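Local coordinates for protein alpha-glucosidase (Pseudoalteromonas sp. K8, PDB 5HQA) that hydrolyses alpha-glucosides as a chloride-activated, calcium-binding glycoside hydrolase of family 97, captured here with the inhibitor acarbose in its pocket, at residues A207-W212 against V216-Q221; K265-W270 against M297-K302; H357-S360 against N365-K368. All coordinates share one frame; numbering follows the deposited sequence.

Interaction 1. Residues A207-W212 against V216-Q221; sequences ADLTPW and VAVKKQ
The carbonyl oxygen of V216 accepts the backbone N-H of W212, with W212 N 2.8 Å from V216 O. Next to this bond a water bridges T210 O and A217 O, donating to both, the latter at 2.7 Å, and so joins two carbonyls that could not bond to each other.

K219 lies across the indole of W212 at about a right angle. With its chain extended beyond CG, its ammonium NZ comes to 3.6 Å from the centroid of the six-membered ring, a cation-pi contact only 7° off the normal, while CE makes a CH-pi contact over the five-membered ring. A long, flexible lysine and a broad, electron-rich indole suit this partly exposed place. W212 NE1 is hydrogen-bonded to Q413. Nearer strand 204-209, apolar groups close the contact: L209 CB meets A217 CB at 3.7 Å, and L209 CD1 reaches V218 CG2 at 4.0 Å.

The contact is structural packing in the antiparallel N-terminal domain, related to galactose mutarotase. A217 and V218 share the one partner I125 on strand 122-134, a classic beta bulge. Strands 204-209 and 218-221 both pair antiparallel with strand 122-134, and strand 195-199 flanks the former.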
loop_
_atom_site.group_PDB
_atom_site.type_symbol
_atom_site.label_atom_id
_atom_site.label_comp_id
_atom_site.label_asym_id
_atom_site.label_seq_id
_atom_site.Cartn_x
_atom_site.Cartn_y
_atom_site.Cartn_z
ATOM N N ALA A 207 -5.727 4.464 -20.227
ATOM C CA ALA A 207 -6.493 4.546 -18.989
ATOM C C ALA A 207 -7.842 3.862 -19.167
ATOM O O ALA A 207 -8.552 4.095 -20.153
ATOM C CB ALA A 207 -6.694 6.007 -18.574
ATOM N N ASP A 208 -8.183 3.001 -18.215
ATOM C CA ASP A 208 -9.429 2.240 -18.234
ATOM C C ASP A 208 -10.069 2.468 -16.865
ATOM O O ASP A 208 -9.669 1.845 -15.880
ATOM C CB ASP A 208 -9.133 0.765 -18.514
ATOM C CG ASP A 208 -10.387 -0.071 -18.709
ATOM O OD1 ASP A 208 -11.398 0.180 -18.015
ATOM O OD2 ASP A 208 -10.351 -1.004 -19.548
ATOM N N LEU A 209 -11.022 3.395 -16.788
ATOM C CA LEU A 209 -11.568 3.815 -15.502
ATOM C C LEU A 209 -12.585 2.798 -15.004
ATOM O O LEU A 209 -13.466 2.377 -15.752
ATOM C CB LEU A 209 -12.219 5.193 -15.622
ATOM C CG LEU A 209 -11.271 6.321 -16.033
ATOM C CD1 LEU A 209 -12.004 7.647 -15.994
ATOM C CD2 LEU A 209 -10.039 6.370 -15.115
ATOM N N THR A 210 -12.477 2.416 -13.741
ATOM C CA THR A 210 -13.391 1.415 -13.200
ATOM C C THR A 210 -14.787 2.009 -13.052
ATOM O O THR A 210 -14.948 3.022 -12.363
ATOM C CB THR A 210 -12.867 0.914 -11.863
ATOM O OG1 THR A 210 -11.581 0.318 -12.068
ATOM C CG2 THR A 210 -13.814 -0.125 -11.297
ATOM N N PRO A 211 -15.809 1.428 -13.667
ATOM C CA PRO A 211 -17.090 2.120 -13.814
ATOM C C PRO A 211 -18.071 1.847 -12.679
ATOM O O PRO A 211 -17.915 0.915 -11.884
ATOM C CB PRO A 211 -17.632 1.531 -15.118
ATOM C CG PRO A 211 -17.148 0.115 -15.068
ATOM C CD PRO A 211 -15.748 0.208 -14.488
ATOM N N TRP A 212 -19.109 2.680 -12.640
ATOM C CA TRP A 212 -20.331 2.392 -11.907
ATOM C C TRP A 212 -21.057 1.204 -12.532
ATOM O O TRP A 212 -20.849 0.871 -13.701
ATOM C CB TRP A 212 -21.281 3.591 -11.948
ATOM C CG TRP A 212 -20.845 4.802 -11.179
ATOM C CD1 TRP A 212 -19.920 5.737 -11.554
ATOM C CD2 TRP A 212 -21.357 5.223 -9.913
ATOM N NE1 TRP A 212 -19.813 6.709 -10.581
ATOM C CE2 TRP A 212 -20.688 6.415 -9.566
ATOM C CE3 TRP A 212 -22.317 4.702 -9.035
ATOM C CZ2 TRP A 212 -20.949 7.097 -8.379
ATOM C CZ3 TRP A 212 -22.578 5.386 -7.849
ATOM C CH2 TRP A 212 -21.894 6.570 -7.537
ATOM N N VAL A 216 -21.264 4.209 -16.584
ATOM C CA VAL A 216 -20.412 5.389 -16.701
ATOM C C VAL A 216 -19.277 5.291 -15.691
ATOM O O VAL A 216 -19.344 4.544 -14.710
ATOM C CB VAL A 216 -21.203 6.698 -16.528
ATOM C CG1 VAL A 216 -22.383 6.749 -17.507
ATOM C CG2 VAL A 216 -21.659 6.887 -15.082
ATOM N N ALA A 217 -18.208 6.048 -15.948
ATOM C CA ALA A 217 -17.035 5.993 -15.083
ATOM C C ALA A 217 -17.093 7.027 -13.958
ATOM O O ALA A 217 -16.958 6.673 -12.782
ATOM C CB ALA A 217 -15.759 6.175 -15.910
ATOM N N VAL A 218 -17.259 8.309 -14.295
ATOM C CA VAL A 218 -17.130 9.377 -13.301
ATOM C C VAL A 218 -18.257 10.378 -13.478
ATOM O O VAL A 218 -18.462 10.900 -14.579
ATOM C CB VAL A 218 -15.781 10.116 -13.395
ATOM C CG1 VAL A 218 -15.684 11.162 -12.270
ATOM C CG2 VAL A 218 -14.611 9.140 -13.346
ATOM N N LYS A 219 -18.954 10.680 -12.387
ATOM C CA LYS A 219 -19.986 11.704 -12.364
ATOM C C LYS A 219 -19.409 12.990 -11.781
ATOM O O LYS A 219 -18.854 12.979 -10.677
ATOM C CB LYS A 219 -21.180 11.228 -11.537
ATOM C CG LYS A 219 -21.764 9.897 -12.006
ATOM C CD LYS A 219 -22.784 9.340 -11.011
ATOM C CE LYS A 219 -23.378 8.026 -11.496
ATOM N NZ LYS A 219 -24.309 7.432 -10.496
ATOM N N LYS A 220 -19.526 14.089 -12.525
ATOM C CA LYS A 220 -19.078 15.395 -12.064
ATOM C C LYS A 220 -20.149 16.435 -12.368
ATOM O O LYS A 220 -20.986 16.265 -13.260
ATOM C CB LYS A 220 -17.754 15.821 -12.727
ATOM C CG LYS A 220 -16.550 14.953 -12.374
ATOM C CD LYS A 220 -16.078 15.199 -10.939
ATOM C CE LYS A 220 -14.730 14.538 -10.694
ATOM N NZ LYS A 220 -14.202 14.858 -9.336
ATOM N N GLN A 221 -20.119 17.526 -11.619
ATOM C CA GLN A 221 -20.955 18.681 -11.913
ATOM C C GLN A 221 -20.037 19.871 -12.148
ATOM O O GLN A 221 -19.396 20.362 -11.212
ATOM C CB GLN A 221 -21.935 18.949 -10.781
ATOM C CG GLN A 221 -22.880 20.082 -11.081
ATOM C CD GLN A 221 -23.861 20.305 -9.958
ATOM O OE1 GLN A 221 -23.532 20.936 -8.945
ATOM N NE2 GLN A 221 -25.075 19.778 -10.117
HETATM O O HOH W 1 -16.757 4.487 -11.166
#

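Interaction 2. Residues K265-W270 against M297-K302; sequences KYIGIW and MDFAAK. With AC1 (4,6-dideoxy-4-{[(1S,4R,5S,6S)-4,5,6-trihydroxy-3-(hydroxymethyl)cyclohex-2-en-1-yl]amino}-alpha-D-glucopyranose), chain B.
I267 meets residues 297-302 through a single atom, its terminal methyl CD1, which touches two residues of the helix. CD1 lies 3.7 Å from F299 CD2 and approaches the phenyl ring at its edge, near the ring plane; a second contact is to A300 CB, at 3.8 Å. The I267 side chain gets there with CG1 flanked by both backbone neighbours of CA (chi1 61°) and the chain stretched beyond it (chi2 -177°), which extends CD1 toward the helix. Isoleucine offers a slim apolar reach, the small alanine suits the close approach, 7.1 Å from I267 CA to A300 CA, and the phenyl ring walls one flank.

This tight spot is small and wholly apolar. On the outward side of the same helix D298, A301 and K302 are exposed, as suits the charged D298 and K302; A301 brings a helix-favouring methyl, and D298 is hydrogen-bonded to Y345.

At the far end of the strand segment the chemistry changes. W270, at the N-cap position of helix 271-274, belongs to the sugar pocket: its NE1 donates to O3B of the acarbose unit AC1 at 3.1 Å and, weakly, to O4 of AC1 at 3.0 Å. The unsaturated cyclitol ring of AC1 lies at the indole's edge, so the N-H is the part of the indole that bonds to the ligand.

Strand 264-269 runs between parallel neighbours 307-310 and 527-529 of the barrel sheet. Helix 290-303 packs on its outer side, where Y296 also touches I267 and M297 reaches V308 of the adjoining strand.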
loop_
_atom_site.group_PDB
_atom_site.type_symbol
_atom_site.label_atom_id
_atom_site.label_comp_id
_atom_site.label_asym_id
_atom_site.label_seq_id
_atom_site.Cartn_x
_atom_site.Cartn_y
_atom_site.Cartn_z
ATOM N N LYS A 265 3.255 -1.537 17.239
ATOM C CA LYS A 265 3.125 -2.949 16.912
ATOM C C LYS A 265 1.915 -3.533 17.621
ATOM O O LYS A 265 1.527 -3.069 18.696
ATOM C CB LYS A 265 4.393 -3.710 17.296
ATOM C CG LYS A 265 5.575 -3.352 16.398
ATOM C CD LYS A 265 6.888 -3.870 16.966
ATOM C CE LYS A 265 7.245 -3.129 18.251
ATOM N NZ LYS A 265 8.657 -3.378 18.621
ATOM N N TYR A 266 1.303 -4.548 17.010
ATOM C CA TYR A 266 0.114 -5.141 17.601
ATOM C C TYR A 266 0.116 -6.645 17.388
ATOM O O TYR A 266 0.848 -7.180 16.551
ATOM C CB TYR A 266 -1.178 -4.508 17.043
ATOM C CG TYR A 266 -1.513 -4.812 15.600
ATOM C CD1 TYR A 266 -0.825 -4.200 14.554
ATOM C CD2 TYR A 266 -2.551 -5.677 15.282
ATOM C CE1 TYR A 266 -1.145 -4.466 13.227
ATOM C CE2 TYR A 266 -2.882 -5.945 13.962
ATOM C CZ TYR A 266 -2.173 -5.338 12.939
ATOM O OH TYR A 266 -2.500 -5.614 11.632
ATOM N N ILE A 267 -0.699 -7.325 18.194
ATOM C CA ILE A 267 -0.976 -8.744 18.022
ATOM C C ILE A 267 -2.479 -8.889 17.844
ATOM O O ILE A 267 -3.218 -7.898 17.869
ATOM C CB ILE A 267 -0.481 -9.572 19.218
ATOM C CG1 ILE A 267 -1.199 -9.126 20.500
ATOM C CG2 ILE A 267 1.041 -9.458 19.359
ATOM C CD1 ILE A 267 -0.709 -9.838 21.753
ATOM N N GLY A 268 -2.957 -10.114 17.670
ATOM C CA GLY A 268 -4.383 -10.233 17.494
ATOM C C GLY A 268 -4.926 -11.631 17.610
ATOM O O GLY A 268 -4.230 -12.604 17.318
ATOM N N ILE A 269 -6.171 -11.733 18.070
ATOM C CA ILE A 269 -6.960 -12.946 17.903
ATOM C C ILE A 269 -7.372 -12.940 16.437
ATOM O O ILE A 269 -8.273 -12.197 16.032
ATOM C CB ILE A 269 -8.161 -12.985 18.848
ATOM C CG1 ILE A 269 -7.669 -13.040 20.293
ATOM C CG2 ILE A 269 -9.059 -14.177 18.539
ATOM C CD1 ILE A 269 -8.759 -12.827 21.341
ATOM N N TRP A 270 -6.649 -13.712 15.628
ATOM C CA TRP A 270 -6.648 -13.524 14.183
ATOM C C TRP A 270 -6.124 -14.767 13.465
ATOM O O TRP A 270 -6.890 -15.471 12.801
ATOM C CB TRP A 270 -5.812 -12.292 13.807
ATOM C CG TRP A 270 -5.783 -12.097 12.330
ATOM C CD1 TRP A 270 -6.813 -11.660 11.545
ATOM C CD2 TRP A 270 -4.688 -12.371 11.441
ATOM N NE1 TRP A 270 -6.426 -11.642 10.222
ATOM C CE2 TRP A 270 -5.128 -12.078 10.133
ATOM C CE3 TRP A 270 -3.381 -12.842 11.624
ATOM C CZ2 TRP A 270 -4.310 -12.237 9.013
ATOM C CZ3 TRP A 270 -2.569 -13.004 10.512
ATOM C CH2 TRP A 270 -3.036 -12.702 9.223
ATOM N N MET A 297 -4.035 -9.487 25.846
ATOM C CA MET A 297 -3.629 -8.196 26.398
ATOM C C MET A 297 -2.504 -8.356 27.405
ATOM O O MET A 297 -1.581 -7.532 27.446
ATOM C CB MET A 297 -4.821 -7.490 27.043
ATOM C CG MET A 297 -5.753 -6.861 26.023
ATOM S SD MET A 297 -7.356 -6.461 26.745
ATOM C CE MET A 297 -7.401 -4.727 26.532
ATOM N N ASP A 298 -2.566 -9.405 28.233
ATOM C CA ASP A 298 -1.478 -9.680 29.170
ATOM C C ASP A 298 -0.170 -9.891 28.424
ATOM O O ASP A 298 0.873 -9.354 28.808
ATOM C CB ASP A 298 -1.800 -10.910 30.023
ATOM C CG ASP A 298 -2.919 -10.662 31.021
ATOM O OD1 ASP A 298 -3.154 -9.489 31.391
ATOM O OD2 ASP A 298 -3.554 -11.653 31.451
ATOM N N PHE A 299 -0.212 -10.684 27.353
ATOM C CA PHE A 299 0.980 -10.919 26.546
ATOM C C PHE A 299 1.484 -9.620 25.936
ATOM O O PHE A 299 2.684 -9.322 25.983
ATOM C CB PHE A 299 0.663 -11.952 25.457
ATOM C CG PHE A 299 1.837 -12.308 24.580
ATOM C CD1 PHE A 299 2.679 -13.356 24.920
ATOM C CD2 PHE A 299 2.086 -11.605 23.402
ATOM C CE1 PHE A 299 3.753 -13.691 24.112
ATOM C CE2 PHE A 299 3.160 -11.933 22.593
ATOM C CZ PHE A 299 3.996 -12.983 22.950
ATOM N N ALA A 300 0.577 -8.833 25.349
ATOM C CA ALA A 300 0.974 -7.562 24.750
ATOM C C ALA A 300 1.613 -6.640 25.780
ATOM O O ALA A 300 2.632 -5.995 25.498
ATOM C CB ALA A 300 -0.231 -6.883 24.102
ATOM N N ALA A 301 1.042 -6.573 26.985
ATOM C CA ALA A 301 1.612 -5.707 28.013
ATOM C C ALA A 301 3.011 -6.167 28.406
ATOM O O ALA A 301 3.906 -5.343 28.621
ATOM C CB ALA A 301 0.695 -5.664 29.237
ATOM N N LYS A 302 3.221 -7.482 28.495
ATOM C CA LYS A 302 4.514 -7.982 28.942
ATOM C C LYS A 302 5.595 -7.793 27.881
ATOM O O LYS A 302 6.756 -7.532 28.221
ATOM C CB LYS A 302 4.394 -9.455 29.337
ATOM C CG LYS A 302 5.695 -10.098 29.776
ATOM C CD LYS A 302 5.468 -11.488 30.345
ATOM C CE LYS A 302 6.782 -12.088 30.842
ATOM N NZ LYS A 302 6.544 -13.318 31.645
HETATM C C1 AC1 B . -11.274 -14.283 1.032
HETATM O O2 AC1 B . -10.301 -12.944 -0.699
HETATM C C2 AC1 B . -10.739 -12.905 0.670
HETATM C C4A AC1 B . -9.476 -10.987 7.903
HETATM C C3 AC1 B . -9.629 -12.479 1.593
HETATM O O3 AC1 B . -9.096 -11.208 1.182
HETATM C C4 AC1 B . -10.132 -12.441 3.012
HETATM N N4A AC1 B . -9.196 -11.755 3.958
HETATM C C5 AC1 B . -10.272 -13.925 3.310
HETATM O O5 AC1 B . -11.419 -14.444 2.516
HETATM C C6 AC1 B . -10.499 -14.260 4.752
HETATM C C1B AC1 B . -9.838 -10.721 4.847
HETATM C C2B AC1 B . -8.676 -9.976 5.784
HETATM O O2B AC1 B . -7.623 -9.561 4.915
HETATM C C3B AC1 B . -8.253 -10.809 6.834
HETATM O O3B AC1 B . -7.117 -10.277 7.561
HETATM O O4 AC1 B . -9.120 -11.926 8.898
HETATM C C5B AC1 B . -10.715 -11.392 7.281
HETATM C C7B AC1 B . -10.888 -11.216 5.673
HETATM C C6B AC1 B . -11.975 -11.386 8.162
HETATM O O6B AC1 B . -12.344 -10.058 8.366
#

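Interaction 3. Residues H357-S360 against N365-K368; sequences HETS and NYRK. With AC1 (4,6-dideoxy-4-{[(1S,4R,5S,6S)-4,5,6-trihydroxy-3-(hydroxymethyl)cyclohex-2-en-1-yl]amino}-alpha-D-glucopyranose), chain B.
Y366 and H357 share the polar bond of this contact: H357 ND1 and Y366 OH are 2.7 Å apart, and either may be the donor. The hydroxyl lies at the imidazole edge, near its plane, and the two rings are inclined at 69°. Y366 has CG anti to the backbone N (chi1 -176°), which carries the phenol from the helix to the strand. Histidine and tyrosine suit a buried junction like this one, since each joins a flat apolar body to a polar atom. The hydroxyl has a second partner in N422, so two groups hold it and fix its position.

The apolar contact is made by T359, whose methyl CG2 rests obliquely against the same ring, 3.5 Å from Y366 CD2. Threonine serves both needs, because its hydroxyl OG1 is meanwhile bonded to G388 O and to the backbone N of G361.

On the opposite side of the strand, E358 points away from the helix and into the sugar pocket. Its OE1 accepts a hydrogen bond from O6B of the acarbose unit AC1 at 2.9 Å. The other oxygen, E358 OE2, takes the backbone N-H of S360 at 2.8 Å through its anti lone pair, and also that of V390. Two backbone donors therefore position the carboxylate whose other oxygen meets the hydroxymethyl group of the cyclitol.

The contact belongs to the beta-alpha-beta unit of strand 352-358, helix 363-379 and strand 384-388. H357 and Y366 are further enclosed by A373 and F374 of that helix, and by V385 and T387 of the neighbouring parallel strand.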
loop_
_atom_site.group_PDB
_atom_site.type_symbol
_atom_site.label_atom_id
_atom_site.label_comp_id
_atom_site.label_asym_id
_atom_site.label_seq_id
_atom_site.Cartn_x
_atom_site.Cartn_y
_atom_site.Cartn_z
ATOM N N HIS A 357 -14.261 -4.104 11.765
ATOM C CA HIS A 357 -15.523 -3.921 11.050
ATOM C C HIS A 357 -15.401 -4.646 9.713
ATOM O O HIS A 357 -14.984 -4.038 8.728
ATOM C CB HIS A 357 -15.829 -2.438 10.822
ATOM C CG HIS A 357 -16.181 -1.684 12.064
ATOM N ND1 HIS A 357 -16.186 -0.310 12.112
ATOM C CD2 HIS A 357 -16.548 -2.106 13.298
ATOM C CE1 HIS A 357 -16.535 0.087 13.324
ATOM N NE2 HIS A 357 -16.763 -0.984 14.062
ATOM N N GLU A 358 -15.755 -5.931 9.672
ATOM C CA GLU A 358 -15.869 -6.646 8.404
ATOM C C GLU A 358 -17.277 -6.464 7.847
ATOM O O GLU A 358 -18.264 -6.689 8.556
ATOM C CB GLU A 358 -15.566 -8.136 8.577
ATOM C CG GLU A 358 -15.812 -8.966 7.310
ATOM C CD GLU A 358 -14.931 -8.531 6.137
ATOM O OE1 GLU A 358 -13.686 -8.567 6.266
ATOM O OE2 GLU A 358 -15.479 -8.141 5.080
ATOM N N THR A 359 -17.370 -6.070 6.576
ATOM C CA THR A 359 -18.662 -5.836 5.948
ATOM C C THR A 359 -19.129 -6.987 5.072
ATOM O O THR A 359 -20.309 -7.019 4.704
ATOM C CB THR A 359 -18.614 -4.576 5.081
ATOM O OG1 THR A 359 -17.745 -4.812 3.966
ATOM C CG2 THR A 359 -18.100 -3.381 5.888
ATOM N N SER A 360 -18.234 -7.912 4.713
ATOM C CA SER A 360 -18.501 -8.909 3.671
ATOM C C SER A 360 -19.133 -8.264 2.439
ATOM O O SER A 360 -20.023 -8.826 1.798
ATOM C CB SER A 360 -19.373 -10.050 4.194
ATOM O OG SER A 360 -18.616 -10.886 5.046
ATOM N N ASN A 365 -25.200 -1.657 4.757
ATOM C CA ASN A 365 -25.413 -2.122 6.123
ATOM C C ASN A 365 -24.370 -1.543 7.069
ATOM O O ASN A 365 -24.674 -1.242 8.230
ATOM C CB ASN A 365 -25.384 -3.651 6.167
ATOM C CG ASN A 365 -25.551 -4.194 7.574
ATOM O OD1 ASN A 365 -26.552 -3.929 8.235
ATOM N ND2 ASN A 365 -24.571 -4.964 8.040
ATOM N N TYR A 366 -23.133 -1.387 6.597
ATOM C CA TYR A 366 -22.106 -0.750 7.419
ATOM C C TYR A 366 -22.380 0.740 7.566
ATOM O O TYR A 366 -22.334 1.286 8.673
ATOM C CB TYR A 366 -20.732 -0.984 6.791
ATOM C CG TYR A 366 -19.541 -0.473 7.582
ATOM C CD1 TYR A 366 -19.555 -0.418 8.973
ATOM C CD2 TYR A 366 -18.386 -0.062 6.922
ATOM C CE1 TYR A 366 -18.443 0.041 9.689
ATOM C CE2 TYR A 366 -17.276 0.389 7.622
ATOM C CZ TYR A 366 -17.310 0.436 8.998
ATOM O OH TYR A 366 -16.201 0.897 9.666
ATOM N N ARG A 367 -22.675 1.411 6.450
ATOM C CA ARG A 367 -22.880 2.856 6.472
ATOM C C ARG A 367 -23.989 3.247 7.444
ATOM O O ARG A 367 -23.860 4.234 8.182
ATOM C CB ARG A 367 -23.194 3.347 5.057
ATOM C CG ARG A 367 -23.794 4.738 4.987
ATOM C CD ARG A 367 -22.739 5.808 5.124
ATOM N NE ARG A 367 -22.001 5.997 3.880
ATOM C CZ ARG A 367 -21.827 7.164 3.269
ATOM N NH1 ARG A 367 -22.326 8.275 3.779
ATOM N NH2 ARG A 367 -21.129 7.215 2.151
ATOM N N LYS A 368 -25.081 2.477 7.479
ATOM C CA LYS A 368 -26.184 2.866 8.345
ATOM C C LYS A 368 -25.835 2.725 9.818
ATOM O O LYS A 368 -26.421 3.429 10.644
ATOM C CB LYS A 368 -27.448 2.068 8.006
ATOM C CG LYS A 368 -27.506 0.656 8.538
ATOM C CD LYS A 368 -28.667 -0.116 7.889
ATOM C CE LYS A 368 -28.668 -1.603 8.282
ATOM N NZ LYS A 368 -29.126 -2.508 7.173
HETATM C C1 AC1 B . -11.274 -14.283 1.032
HETATM O O2 AC1 B . -10.301 -12.944 -0.699
HETATM C C2 AC1 B . -10.739 -12.905 0.670
HETATM C C4A AC1 B . -9.476 -10.987 7.903
HETATM C C3 AC1 B . -9.629 -12.479 1.593
HETATM O O3 AC1 B . -9.096 -11.208 1.182
HETATM C C4 AC1 B . -10.132 -12.441 3.012
HETATM N N4A AC1 B . -9.196 -11.755 3.958
HETATM C C5 AC1 B . -10.272 -13.925 3.310
HETATM O O5 AC1 B . -11.419 -14.444 2.516
HETATM C C6 AC1 B . -10.499 -14.260 4.752
HETATM C C1B AC1 B . -9.838 -10.721 4.847
HETATM C C2B AC1 B . -8.676 -9.976 5.784
HETATM O O2B AC1 B . -7.623 -9.561 4.915
HETATM C C3B AC1 B . -8.253 -10.809 6.834
HETATM O O3B AC1 B . -7.117 -10.277 7.561
HETATM O O4 AC1 B . -9.120 -11.926 8.898
HETATM C C5B AC1 B . -10.715 -11.392 7.281
HETATM C C7B AC1 B . -10.888 -11.216 5.673
HETATM C C6B AC1 B . -11.975 -11.386 8.162
HETATM O O6B AC1 B . -12.344 -10.058 8.366
#

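In the fold
Along the chain the three contacts follow one another without overlap. Interaction 1 belongs to the N-terminal domain, which is rich in antiparallel strands, whereas interactions 2 and 3 lie in the TIM-barrel domain and share its parallel sheet, where strand 307-310 separates strands 264-269 and 352-358. Interactions 2 and 3 have centres about 25 Å apart, yet each places a residue at the same acarbose unit, W270 from one and E358 from the other. In both, a strand is backed by a helix while its C-terminal end serves the pocket, as in TIM barrels. Interaction 1, about 42 Å from interaction 2 and 24 Å from interaction 3 between centres, is structural packing remote from the metal and sugar sites.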